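PDB 4J32: putative cytoplasmic protein from Salmonella enterica subsp. enterica serovar Typhimurium, which is the type VI secretion effector Tae4, probably an NlpC/P60 papain-like amidase that cleaves peptidoglycan and is held in check by the immunity protein Tai4. Local coordinates for residues Pro17-Asn20 against Glu21-Ala25; Asn30-Val33 against Ala34-Gly37; Gly83-Asn86 against Lys87-Tyr91; Ser146-Ser149 against Asp150-His153. All blocks are in the same frame, centred on the assembly; numbering follows the deposited sequence.

Interaction 1: Pro17-Asn20 against Glu21-Ala25; sequences PSFN and EAWLA
Ser18 and Glu21 tie off the start of helix 19-28 with three polar links. The serine hydroxyl OG accepts from Glu21 N at 3.1 Å and donates to Glu21 OE1 at 3.0 Å, reaching that carboxylate oxygen by its anti lone pair, on the side away from OE2. Swung between the backbone N and the carbonyl carbon (chi1 79°), OG is turned toward the first turn, within reach of Glu21 N. A water closes the ring: it accepts from Ser18 N and donates to Glu21 OE1 at 2.9 Å, so the glutamate oxygen is held by two donors, which should restrain the side chain near the helix start. Behind this cap the ordinary helical bonds begin, with Ala22 N on Ser18 O, Trp23 N on Phe19 O at 2.9 Å and Leu24 N on Asn20 O.

Farther out, the side chains of Phe19 and Trp23 run side by side in the same direction. Their planes are 29° apart and slid past each other, so overlap is slight; the closest approach is Phe19 CZ to Trp23 CE3 at 3.5 Å, while Trp23 CB sits over a face of the phenyl ring. On the buried flank, Ala22 packs on Val64 of helix 57-67 and on Leu142 of strand 138-143. The whole is a serine N-cap whose reciprocal link runs through water, a solvent-bridged variant of the capping box.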
ATOM      1  N   PRO A  17       6.914 -16.546  39.998  1.00 25.88           N
ATOM      2  CA  PRO A  17       5.624 -15.936  40.410  1.00 24.97           C
ATOM      3  C   PRO A  17       4.653 -17.019  40.868  1.00 23.93           C
ATOM      4  O   PRO A  17       4.628 -18.105  40.272  1.00 23.49           O
ATOM      5  CB  PRO A  17       5.074 -15.328  39.106  1.00 24.71           C
ATOM      6  CG  PRO A  17       6.201 -15.289  38.135  1.00 23.18           C
ATOM      7  CD  PRO A  17       7.299 -16.185  38.620  1.00 25.48           C
ATOM      8  N   SER A  18       3.841 -16.741  41.884  1.00 23.65           N
ATOM      9  CA  SER A  18       2.792 -17.703  42.248  1.00 22.42           C
ATOM     10  C   SER A  18       1.775 -17.766  41.127  1.00 20.43           C
ATOM     11  O   SER A  18       1.528 -16.771  40.448  1.00 19.59           O
ATOM     12  CB  SER A  18       2.107 -17.356  43.571  1.00 24.20           C
ATOM     13  OG  SER A  18       1.157 -16.335  43.418  1.00 24.11           O
ATOM     14  N   PHE A  19       1.215 -18.946  40.908  1.00 19.43           N
ATOM     15  CA  PHE A  19       0.240 -19.084  39.831  1.00 19.68           C
ATOM     16  C   PHE A  19      -0.914 -18.091  40.055  1.00 19.16           C
ATOM     17  O   PHE A  19      -1.323 -17.374  39.140  1.00 19.31           O
ATOM     18  CB  PHE A  19      -0.343 -20.503  39.755  1.00 19.84           C
ATOM     19  CG  PHE A  19      -1.508 -20.590  38.805  1.00 21.07           C
ATOM     20  CD1 PHE A  19      -1.291 -20.680  37.436  1.00 22.77           C
ATOM     21  CD2 PHE A  19      -2.823 -20.451  39.291  1.00 24.41           C
ATOM     22  CE1 PHE A  19      -2.386 -20.678  36.543  1.00 24.45           C
ATOM     23  CE2 PHE A  19      -3.899 -20.464  38.424  1.00 25.64           C
ATOM     24  CZ  PHE A  19      -3.679 -20.577  37.046  1.00 22.22           C
ATOM     25  N   ASN A  20      -1.447 -18.091  41.275  1.00 20.39           N
ATOM     26  CA  ASN A  20      -2.617 -17.239  41.580  1.00 21.23           C
ATOM     27  C   ASN A  20      -2.353 -15.769  41.303  1.00 21.43           C
ATOM     28  O   ASN A  20      -3.190 -15.085  40.700  1.00 20.24           O
ATOM     29  CB  ASN A  20      -3.068 -17.424  43.030  1.00 22.69           C
ATOM     30  CG  ASN A  20      -3.868 -18.698  43.217  1.00 25.97           C
ATOM     31  OD1 ASN A  20      -4.646 -19.079  42.333  1.00 28.60           O
ATOM     32  ND2 ASN A  20      -3.673 -19.374  44.351  1.00 22.11           N
ATOM     33  N   GLU A  21      -1.187 -15.272  41.730  1.00 21.67           N
ATOM     34  CA  GLU A  21      -0.882 -13.850  41.472  1.00 21.33           C
ATOM     35  C   GLU A  21      -0.666 -13.569  39.979  1.00 20.42           C
ATOM     36  O   GLU A  21      -1.010 -12.494  39.490  1.00 19.63           O
ATOM     37  CB  GLU A  21       0.330 -13.385  42.261  1.00 22.29           C
ATOM     38  CG  GLU A  21       0.115 -13.319  43.751  1.00 23.63           C
ATOM     39  CD  GLU A  21       1.385 -12.931  44.459  1.00 26.76           C
ATOM     40  OE1 GLU A  21       2.146 -13.855  44.805  1.00 26.48           O
ATOM     41  OE2 GLU A  21       1.614 -11.706  44.647  1.00 29.64           O
ATOM     42  N   ALA A  22      -0.063 -14.516  39.272  1.00 19.58           N
ATOM     43  CA  ALA A  22       0.178 -14.347  37.831  1.00 18.45           C
ATOM     44  C   ALA A  22      -1.129 -14.300  37.058  1.00 18.63           C
ATOM     45  O   ALA A  22      -1.302 -13.461  36.179  1.00 17.59           O
ATOM     46  CB  ALA A  22       1.067 -15.478  37.315  1.00 17.92           C
ATOM     47  N   TRP A  23      -2.061 -15.180  37.423  1.00 19.36           N
ATOM     48  CA  TRP A  23      -3.365 -15.296  36.750  1.00 20.20           C
ATOM     49  C   TRP A  23      -4.202 -14.050  36.988  1.00 20.26           C
ATOM     50  O   TRP A  23      -4.842 -13.514  36.051  1.00 19.57           O
ATOM     51  CB  TRP A  23      -4.101 -16.541  37.260  1.00 21.14           C
ATOM     52  CG  TRP A  23      -5.265 -16.997  36.381  1.00 23.51           C
ATOM     53  CD1 TRP A  23      -6.601 -16.758  36.591  1.00 24.22           C
ATOM     54  CD2 TRP A  23      -5.180 -17.762  35.163  1.00 21.07           C
ATOM     55  NE1 TRP A  23      -7.351 -17.341  35.596  1.00 24.47           N
ATOM     56  CE2 TRP A  23      -6.508 -17.965  34.707  1.00 23.41           C
ATOM     57  CE3 TRP A  23      -4.115 -18.324  34.432  1.00 20.76           C
ATOM     58  CZ2 TRP A  23      -6.803 -18.686  33.529  1.00 22.39           C
ATOM     59  CZ3 TRP A  23      -4.413 -19.052  33.254  1.00 21.48           C
ATOM     60  CH2 TRP A  23      -5.754 -19.225  32.829  1.00 20.22           C
ATOM     61  N   LEU A  24      -4.206 -13.576  38.239  1.00 19.75           N
ATOM     62  CA  LEU A  24      -4.874 -12.326  38.568  1.00 21.30           C
ATOM     63  C   LEU A  24      -4.297 -11.158  37.759  1.00 20.16           C
ATOM     64  O   LEU A  24      -5.036 -10.321  37.219  1.00 20.79           O
ATOM     65  CB  LEU A  24      -4.714 -12.054  40.082  1.00 21.46           C
ATOM     66  CG  LEU A  24      -5.266 -10.800  40.737  1.00 25.11           C
ATOM     67  CD1 LEU A  24      -5.297 -11.054  42.257  1.00 27.29           C
ATOM     68  CD2 LEU A  24      -4.465  -9.528  40.412  1.00 25.80           C
ATOM     69  N   ALA A  25      -2.983 -11.051  37.724  1.00 19.53           N
ATOM     70  CA  ALA A  25      -2.355  -9.904  37.043  1.00 19.44           C
ATOM     71  C   ALA A  25      -2.662  -9.945  35.527  1.00 19.55           C
ATOM     72  O   ALA A  25      -2.991  -8.934  34.914  1.00 19.09           O
ATOM     73  CB  ALA A  25      -0.840  -9.918  37.273  1.00 19.07           C
TER
HETATM   74  O   HOH W   1       4.509 -14.013  43.176  1.00 24.21           O

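Interaction 2: Asn30-Val33 against Ala34-Gly37; sequences NHSV and ADVG
Ser32 and Asp35 are joined by a capping bond at the start of helix 33-40: Asp35 N points at Ser32 OG over 3.1 Å, with an N-H...O angle of 158°. The serine torsion (chi1 73°) folds OG back over the first turn, where it also lies 3.4 Å from Asp35 CG. Two main-chain bonds follow, Val36 N to Ser32 O at 2.9 Å and Gly37 N to Val33 O at 3.0 Å, the first of the regular helical series.

One water supplies the second polar link between the same pair, accepting from Ser32 N and donating to Asp35 OD2 at 2.6 Å. The same carboxylate oxygen has a weak hydrogen bond to a 2-ethoxyethanol, probably from the crystallisation liquor, whose site also includes His31.

Van der Waals contacts are modest. His31 CB lies against Asp35 CB at 3.7 Å, its imidazole staying clear of the carboxylate, and Val36 reaches back with CG2, which rests 3.3 Å from Ser32 O and near His31 O. That last carbonyl is held in turn by Arg60 of helix 57-67. Serine at the N-cap, acid three residues on and water between them make a water-mediated capping box beside a bound 2-ethoxyethanol.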
ATOM      1  N   ASN A  30      -5.964  -8.433  30.057  1.00 22.20           N
ATOM      2  CA  ASN A  30      -6.574  -9.317  29.071  1.00 22.54           C
ATOM      3  C   ASN A  30      -7.647  -8.574  28.270  1.00 23.45           C
ATOM      4  O   ASN A  30      -8.836  -8.930  28.250  1.00 25.16           O
ATOM      5  CB  ASN A  30      -7.092 -10.618  29.724  1.00 23.30           C
ATOM      6  CG  ASN A  30      -7.470 -11.665  28.695  1.00 26.36           C
ATOM      7  OD1 ASN A  30      -6.823 -11.784  27.650  1.00 25.80           O
ATOM      8  ND2 ASN A  30      -8.552 -12.397  28.961  1.00 27.68           N
ATOM      9  N   HIS A  31      -7.210  -7.495  27.629  1.00 22.44           N
ATOM     10  CA  HIS A  31      -8.095  -6.627  26.861  1.00 23.09           C
ATOM     11  C   HIS A  31      -7.453  -6.315  25.522  1.00 22.46           C
ATOM     12  O   HIS A  31      -6.359  -6.812  25.237  1.00 22.78           O
ATOM     13  CB  HIS A  31      -8.356  -5.327  27.631  1.00 23.87           C
ATOM     14  CG  HIS A  31      -8.931  -5.567  28.986  1.00 24.98           C
ATOM     15  ND1 HIS A  31     -10.248  -5.928  29.169  1.00 26.74           N
ATOM     16  CD2 HIS A  31      -8.357  -5.580  30.212  1.00 26.71           C
ATOM     17  CE1 HIS A  31     -10.475  -6.104  30.461  1.00 30.50           C
ATOM     18  NE2 HIS A  31      -9.342  -5.905  31.114  1.00 28.74           N
ATOM     19  N   SER A  32      -8.144  -5.504  24.710  1.00 23.99           N
ATOM     20  CA  SER A  32      -7.595  -5.061  23.419  1.00 24.11           C
ATOM     21  C   SER A  32      -6.242  -4.396  23.640  1.00 22.51           C
ATOM     22  O   SER A  32      -6.002  -3.823  24.701  1.00 22.41           O
ATOM     23  CB  SER A  32      -8.549  -4.100  22.708  1.00 24.97           C
ATOM     24  OG  SER A  32      -8.577  -2.811  23.325  1.00 26.44           O
ATOM     25  N   VAL A  33      -5.368  -4.450  22.640  1.00 22.24           N
ATOM     26  CA  VAL A  33      -4.086  -3.750  22.736  1.00 22.05           C
ATOM     27  C   VAL A  33      -4.269  -2.241  23.053  1.00 22.86           C
ATOM     28  O   VAL A  33      -3.510  -1.697  23.874  1.00 22.47           O
ATOM     29  CB  VAL A  33      -3.181  -4.010  21.475  1.00 22.37           C
ATOM     30  CG1 VAL A  33      -3.789  -3.399  20.208  1.00 24.16           C
ATOM     31  CG2 VAL A  33      -1.774  -3.497  21.700  1.00 22.63           C
ATOM     32  N   ALA A  34      -5.282  -1.588  22.461  1.00 23.41           N
ATOM     33  CA  ALA A  34      -5.580  -0.185  22.790  1.00 24.65           C
ATOM     34  C   ALA A  34      -5.818  -0.025  24.295  1.00 25.20           C
ATOM     35  O   ALA A  34      -5.257   0.874  24.927  1.00 24.82           O
ATOM     36  CB  ALA A  34      -6.779   0.371  21.992  1.00 26.28           C
ATOM     37  N   ASP A  35      -6.626  -0.916  24.867  1.00 25.43           N
ATOM     38  CA  ASP A  35      -6.942  -0.844  26.291  1.00 26.64           C
ATOM     39  C   ASP A  35      -5.707  -1.124  27.165  1.00 25.23           C
ATOM     40  O   ASP A  35      -5.510  -0.470  28.193  1.00 25.73           O
ATOM     41  CB  ASP A  35      -8.116  -1.767  26.647  1.00 27.13           C
ATOM     42  CG  ASP A  35      -9.474  -1.207  26.204  1.00 31.40           C
ATOM     43  OD1 ASP A  35      -9.586  -0.017  25.826  1.00 31.97           O
ATOM     44  OD2 ASP A  35     -10.456  -1.967  26.239  1.00 35.68           O
ATOM     45  N   VAL A  36      -4.885  -2.088  26.755  1.00 23.99           N
ATOM     46  CA  VAL A  36      -3.616  -2.401  27.421  1.00 22.63           C
ATOM     47  C   VAL A  36      -2.729  -1.155  27.499  1.00 23.79           C
ATOM     48  O   VAL A  36      -2.130  -0.873  28.544  1.00 23.86           O
ATOM     49  CB  VAL A  36      -2.877  -3.551  26.696  1.00 21.47           C
ATOM     50  CG1 VAL A  36      -1.471  -3.784  27.289  1.00 21.09           C
ATOM     51  CG2 VAL A  36      -3.703  -4.837  26.795  1.00 21.39           C
ATOM     52  N   GLY A  37      -2.678  -0.407  26.400  1.00 23.70           N
ATOM     53  CA  GLY A  37      -1.928   0.851  26.351  1.00 24.83           C
ATOM     54  C   GLY A  37      -2.442   1.852  27.371  1.00 26.04           C
ATOM     55  O   GLY A  37      -1.652   2.500  28.045  1.00 26.66           O
TER
HETATM   56  O   HOH W   2     -10.782  -4.314  25.203  1.00 29.26           O

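Interaction 3: Gly83-Asn86 against Lys87-Tyr91; sequences GADN and KFYIY
Gly83 meets Lys87 through the main chain, its N donating to Lys87 O at 2.9 Å. Having no side chain, it also lets the Tyr89 ring come close, with Tyr89 CD2 only 3.6 Å from Gly83 N. Gly83 O is met by Asn86 N, which closes a type I turn. Together with the left-handed backbone of Asn86 (phi 63°), the two bonds make the classic 3:5 hairpin, a type I turn followed by a G1 beta bulge, linking strands 80-82 and 88-90.

Asp85, in the turn, is gripped from two directions. Its OD1 accepts from Lys87 N at 2.9 Å, an Asx turn in which the donor stands well above the carboxylate plane. OD2 takes a short 2.6 Å bond from Tyr89 OH on its syn side, and the carboxylate lies nearly coplanar with the ring, 20° off, so that OD1 also sits at the ring edge, 3.5 Å from Tyr89 CE2. The Lys87 side chain crosses that of Asp85 at about a right angle, its CB 3.5 Å from Asp85 OD1.

At Asn86 the carbonyl oxygen lies over a face of the Phe88 ring, 3.9 Å from CZ.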
ATOM      1  N   GLY A  83       6.579   1.495  31.234  1.00 23.34           N
ATOM      2  CA  GLY A  83       5.205   1.914  31.527  1.00 24.16           C
ATOM      3  C   GLY A  83       5.146   3.167  32.407  1.00 25.90           C
ATOM      4  O   GLY A  83       6.184   3.715  32.826  1.00 26.06           O
ATOM      5  N   ALA A  84       3.929   3.624  32.703  1.00 26.05           N
ATOM      6  CA  ALA A  84       3.744   4.737  33.665  1.00 28.97           C
ATOM      7  C   ALA A  84       4.291   4.376  35.062  1.00 29.59           C
ATOM      8  O   ALA A  84       4.653   5.256  35.833  1.00 31.94           O
ATOM      9  CB  ALA A  84       2.279   5.133  33.748  1.00 29.47           C
ATOM     10  N   ASP A  85       4.370   3.076  35.351  1.00 29.52           N
ATOM     11  CA  ASP A  85       4.964   2.546  36.588  1.00 30.74           C
ATOM     12  C   ASP A  85       6.505   2.590  36.612  1.00 31.22           C
ATOM     13  O   ASP A  85       7.115   2.198  37.611  1.00 32.28           O
ATOM     14  CB  ASP A  85       4.495   1.103  36.831  1.00 29.67           C
ATOM     15  CG  ASP A  85       4.848   0.157  35.683  1.00 28.70           C
ATOM     16  OD1 ASP A  85       5.509   0.582  34.698  1.00 26.31           O
ATOM     17  OD2 ASP A  85       4.439  -1.027  35.756  1.00 28.80           O
ATOM     18  N   ASN A  86       7.118   3.053  35.519  1.00 30.55           N
ATOM     19  CA  ASN A  86       8.582   3.058  35.364  1.00 30.98           C
ATOM     20  C   ASN A  86       9.211   1.656  35.365  1.00 29.56           C
ATOM     21  O   ASN A  86      10.424   1.511  35.538  1.00 31.03           O
ATOM     22  CB  ASN A  86       9.261   3.970  36.402  1.00 33.91           C
ATOM     23  CG  ASN A  86       8.737   5.378  36.353  1.00 37.20           C
ATOM     24  OD1 ASN A  86       8.546   5.936  35.276  1.00 40.50           O
ATOM     25  ND2 ASN A  86       8.475   5.953  37.514  1.00 41.76           N
ATOM     26  N   LYS A  87       8.371   0.640  35.186  1.00 26.57           N
ATOM     27  CA  LYS A  87       8.838  -0.737  34.961  1.00 24.83           C
ATOM     28  C   LYS A  87       8.880  -1.016  33.458  1.00 23.70           C
ATOM     29  O   LYS A  87       8.374  -0.234  32.665  1.00 22.90           O
ATOM     30  CB  LYS A  87       7.941  -1.748  35.699  1.00 24.21           C
ATOM     31  CG  LYS A  87       7.855  -1.456  37.222  1.00 24.92           C
ATOM     32  CD  LYS A  87       7.051  -2.520  37.967  1.00 26.40           C
ATOM     33  CE  LYS A  87       6.786  -2.071  39.412  1.00 30.90           C
ATOM     34  NZ  LYS A  87       5.746  -2.972  40.016  1.00 33.18           N
ATOM     35  N   PHE A  88       9.470  -2.146  33.075  1.00 22.97           N
ATOM     36  CA  PHE A  88       9.817  -2.373  31.664  1.00 22.57           C
ATOM     37  C   PHE A  88       9.052  -3.507  31.029  1.00 21.63           C
ATOM     38  O   PHE A  88       8.795  -4.535  31.672  1.00 21.33           O
ATOM     39  CB  PHE A  88      11.326  -2.578  31.515  1.00 23.30           C
ATOM     40  CG  PHE A  88      12.128  -1.484  32.158  1.00 24.97           C
ATOM     41  CD1 PHE A  88      12.311  -0.261  31.510  1.00 28.82           C
ATOM     42  CD2 PHE A  88      12.649  -1.652  33.443  1.00 27.23           C
ATOM     43  CE1 PHE A  88      13.021   0.780  32.135  1.00 29.13           C
ATOM     44  CE2 PHE A  88      13.366  -0.630  34.066  1.00 28.51           C
ATOM     45  CZ  PHE A  88      13.545   0.594  33.412  1.00 30.55           C
ATOM     46  N   TYR A  89       8.725  -3.310  29.747  1.00 21.50           N
ATOM     47  CA  TYR A  89       7.807  -4.173  29.012  1.00 20.13           C
ATOM     48  C   TYR A  89       8.414  -4.569  27.691  1.00 19.63           C
ATOM     49  O   TYR A  89       8.654  -3.716  26.825  1.00 19.59           O
ATOM     50  CB  TYR A  89       6.466  -3.436  28.800  1.00 20.43           C
ATOM     51  CG  TYR A  89       5.752  -3.183  30.107  1.00 21.29           C
ATOM     52  CD1 TYR A  89       4.763  -4.055  30.554  1.00 19.79           C
ATOM     53  CD2 TYR A  89       6.110  -2.098  30.932  1.00 21.24           C
ATOM     54  CE1 TYR A  89       4.130  -3.858  31.782  1.00 21.06           C
ATOM     55  CE2 TYR A  89       5.483  -1.891  32.166  1.00 23.21           C
ATOM     56  CZ  TYR A  89       4.489  -2.779  32.572  1.00 21.29           C
ATOM     57  OH  TYR A  89       3.875  -2.601  33.775  1.00 23.52           O
ATOM     58  N   ILE A  90       8.689  -5.868  27.558  1.00 18.72           N
ATOM     59  CA  ILE A  90       9.188  -6.465  26.322  1.00 18.17           C
ATOM     60  C   ILE A  90       8.060  -6.526  25.294  1.00 18.25           C
ATOM     61  O   ILE A  90       6.930  -6.884  25.630  1.00 18.82           O
ATOM     62  CB  ILE A  90       9.793  -7.868  26.628  1.00 17.98           C
ATOM     63  CG1 ILE A  90      11.136  -7.707  27.374  1.00 17.06           C
ATOM     64  CG2 ILE A  90       9.916  -8.749  25.331  1.00 17.43           C
ATOM     65  CD1 ILE A  90      11.710  -9.066  27.923  1.00 18.70           C
ATOM     66  N   TYR A  91       8.359  -6.172  24.048  1.00 18.28           N
ATOM     67  CA  TYR A  91       7.298  -6.013  23.048  1.00 18.31           C
ATOM     68  C   TYR A  91       7.381  -6.978  21.861  1.00 17.99           C
ATOM     69  O   TYR A  91       6.521  -6.948  20.965  1.00 18.48           O
ATOM     70  CB  TYR A  91       7.169  -4.547  22.604  1.00 18.65           C
ATOM     71  CG  TYR A  91       8.438  -3.918  22.028  1.00 20.01           C
ATOM     72  CD1 TYR A  91       8.762  -4.082  20.689  1.00 19.11           C
ATOM     73  CD2 TYR A  91       9.297  -3.154  22.828  1.00 20.81           C
ATOM     74  CE1 TYR A  91       9.909  -3.490  20.133  1.00 21.93           C
ATOM     75  CE2 TYR A  91      10.438  -2.547  22.284  1.00 20.15           C
ATOM     76  CZ  TYR A  91      10.724  -2.704  20.931  1.00 20.50           C
ATOM     77  OH  TYR A  91      11.849  -2.151  20.365  1.00 22.90           O
TER

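Interaction 4: Ser146-Ser149 against Asp150-His153; sequences SICS and DQCH
Cys148 and Gln151 exchange two hydrogen bonds, one made by a side chain and one by the main chain. In the first, Cys148 N donates to Gln151 OE1 at 3.0 Å with the N-H almost perfectly straight (177°), although it comes from above the amide plane and not along a lone pair. The glutamine chain bends at chi2 (129°), which turns the amide back toward the chain entering the turn. The second bond, Gln151 N to Cys148 O, is long at 3.3 Å; it closes a type I beta turn with Ser149 and Asp150 at the corners. Just beyond it, His153 N reaches Asp150 O at 2.7 Å and the chain takes up helical angles.

Van der Waals contacts reinforce this. The Gln151 side chain crosses that of Ile147 at about a right angle, its NE2 3.7 Å from the branch methyl CG2 of Ile147. Cys148 CB lies 3.6 Å from Asp150 OD1. The disulfide between Cys148 and Cys152, seen in another structure of this protein, is not formed here.

The polar ends of the corner residues point back to strand 138-143. Asp150 OD2 bonds His139 NE2, a pairing that resembles the histidine-acid part of the catalytic site in Tae4-type cysteine amidases and may play that part here, while Ser149 OG bonds Leu142 N. The loop thus lies along strand 138-143, with Phe26 of helix 19-28 against both Ser149 and Asp150.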
ATOM      1  N   SER A 146      -6.359 -26.262  32.133  1.00 29.06           N
ATOM      2  CA  SER A 146      -7.541 -26.465  31.295  1.00 30.78           C
ATOM      3  C   SER A 146      -7.609 -25.504  30.107  1.00 29.36           C
ATOM      4  O   SER A 146      -8.024 -25.899  29.021  1.00 30.14           O
ATOM      5  CB  SER A 146      -8.815 -26.253  32.122  1.00 32.01           C
ATOM      6  OG  SER A 146      -8.844 -27.125  33.229  1.00 36.13           O
ATOM      7  N   ILE A 147      -7.242 -24.239  30.324  1.00 27.44           N
ATOM      8  CA  ILE A 147      -7.445 -23.166  29.325  1.00 26.70           C
ATOM      9  C   ILE A 147      -6.310 -22.149  29.449  1.00 24.00           C
ATOM     10  O   ILE A 147      -5.665 -22.072  30.505  1.00 22.10           O
ATOM     11  CB  ILE A 147      -8.809 -22.397  29.506  1.00 27.67           C
ATOM     12  CG1 ILE A 147      -8.871 -21.692  30.882  1.00 27.19           C
ATOM     13  CG2 ILE A 147     -10.011 -23.317  29.266  1.00 31.09           C
ATOM     14  CD1 ILE A 147      -9.946 -20.593  31.023  1.00 29.09           C
ATOM     15  N   CYS A 148      -6.072 -21.374  28.391  1.00 23.42           N
ATOM     16  CA  CYS A 148      -5.110 -20.272  28.448  1.00 22.42           C
ATOM     17  C   CYS A 148      -5.804 -19.047  29.024  1.00 22.23           C
ATOM     18  O   CYS A 148      -7.019 -18.925  28.942  1.00 24.05           O
ATOM     19  CB  CYS A 148      -4.579 -19.903  27.066  1.00 22.43           C
ATOM     20  SG  CYS A 148      -3.663 -21.252  26.267  1.00 27.14           S
ATOM     21  N   SER A 149      -5.008 -18.140  29.570  1.00 21.74           N
ATOM     22  CA  SER A 149      -5.527 -16.912  30.184  1.00 21.88           C
ATOM     23  C   SER A 149      -6.089 -15.946  29.135  1.00 23.30           C
ATOM     24  O   SER A 149      -6.909 -15.089  29.461  1.00 23.60           O
ATOM     25  CB  SER A 149      -4.424 -16.239  30.988  1.00 21.45           C
ATOM     26  OG  SER A 149      -3.223 -16.134  30.232  1.00 20.15           O
ATOM     27  N   ASP A 150      -5.641 -16.072  27.882  1.00 23.52           N
ATOM     28  CA  ASP A 150      -6.175 -15.234  26.801  1.00 26.16           C
ATOM     29  C   ASP A 150      -7.033 -16.011  25.821  1.00 29.57           C
ATOM     30  O   ASP A 150      -7.250 -15.568  24.685  1.00 30.64           O
ATOM     31  CB  ASP A 150      -5.050 -14.467  26.073  1.00 24.04           C
ATOM     32  CG  ASP A 150      -3.957 -15.383  25.529  1.00 24.37           C
ATOM     33  OD1 ASP A 150      -3.956 -16.599  25.807  1.00 22.99           O
ATOM     34  OD2 ASP A 150      -3.091 -14.859  24.805  1.00 26.76           O
ATOM     35  N   GLN A 151      -7.544 -17.161  26.261  1.00 32.76           N
ATOM     36  CA  GLN A 151      -8.361 -18.021  25.405  1.00 37.71           C
ATOM     37  C   GLN A 151      -9.458 -17.229  24.694  1.00 41.02           C
ATOM     38  O   GLN A 151      -9.785 -17.503  23.541  1.00 42.41           O
ATOM     39  CB  GLN A 151      -8.939 -19.211  26.186  1.00 38.46           C
ATOM     40  CG  GLN A 151      -9.379 -20.349  25.263  1.00 41.68           C
ATOM     41  CD  GLN A 151      -8.816 -21.711  25.641  1.00 43.98           C
ATOM     42  OE1 GLN A 151      -7.609 -21.879  25.894  1.00 40.60           O
ATOM     43  NE2 GLN A 151      -9.690 -22.712  25.633  1.00 46.51           N
ATOM     44  N   CYS A 152      -9.956 -16.215  25.396  1.00 42.93           N
ATOM     45  CA  CYS A 152     -11.015 -15.360  24.867  0.50 45.48           C
ATOM     46  C   CYS A 152     -10.586 -14.602  23.606  1.00 46.58           C
ATOM     47  O   CYS A 152     -11.442 -14.255  22.782  1.00 48.21           O
ATOM     48  CB  CYS A 152     -11.543 -14.395  25.940  0.50 45.58           C
ATOM     49  SG  CYS A 152     -10.750 -12.769  25.984  0.50 41.97           S
ATOM     50  N   HIS A 153      -9.282 -14.383  23.431  1.00 47.00           N
ATOM     51  CA  HIS A 153      -8.734 -13.753  22.228  1.00 49.11           C
ATOM     52  C   HIS A 153      -8.201 -14.788  21.229  1.00 50.87           C
ATOM     53  O   HIS A 153      -7.982 -14.462  20.059  1.00 51.51           O
ATOM     54  CB  HIS A 153      -7.615 -12.764  22.589  1.00 47.44           C
ATOM     55  CG  HIS A 153      -7.987 -11.799  23.667  1.00 48.12           C
ATOM     56  ND1 HIS A 153      -8.816 -10.718  23.447  1.00 50.17           N
ATOM     57  CD2 HIS A 153      -7.654 -11.757  24.977  1.00 47.19           C
ATOM     58  CE1 HIS A 153      -8.972 -10.047  24.576  1.00 49.53           C
ATOM     59  NE2 HIS A 153      -8.282 -10.661  25.521  1.00 48.53           N
TER

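Interactions 1 and 2 are successive helix N-caps built alike, each a serine and an acid joined through water, with centres about 19 Å apart and no direct touch. Interaction 4 meets both: Trp23 CH2 rests 3.5 Å from Ser149 N, and Asn30 O lies 3.3 Å from His153 NE2 in a probable, weak hydrogen bond. Its loop, which joins the helical half of the chain to the sheet, also carries Asp150, whose pairing with His139 is the likeliest tie to the catalytic site. Interaction 3 stands apart, about 23 Å from interaction 4 between centres; its Tyr91 packs on Val51 of the immunity protein chain. 2-Ethoxyethanol, probably from the crystallisation liquor, lies near all four.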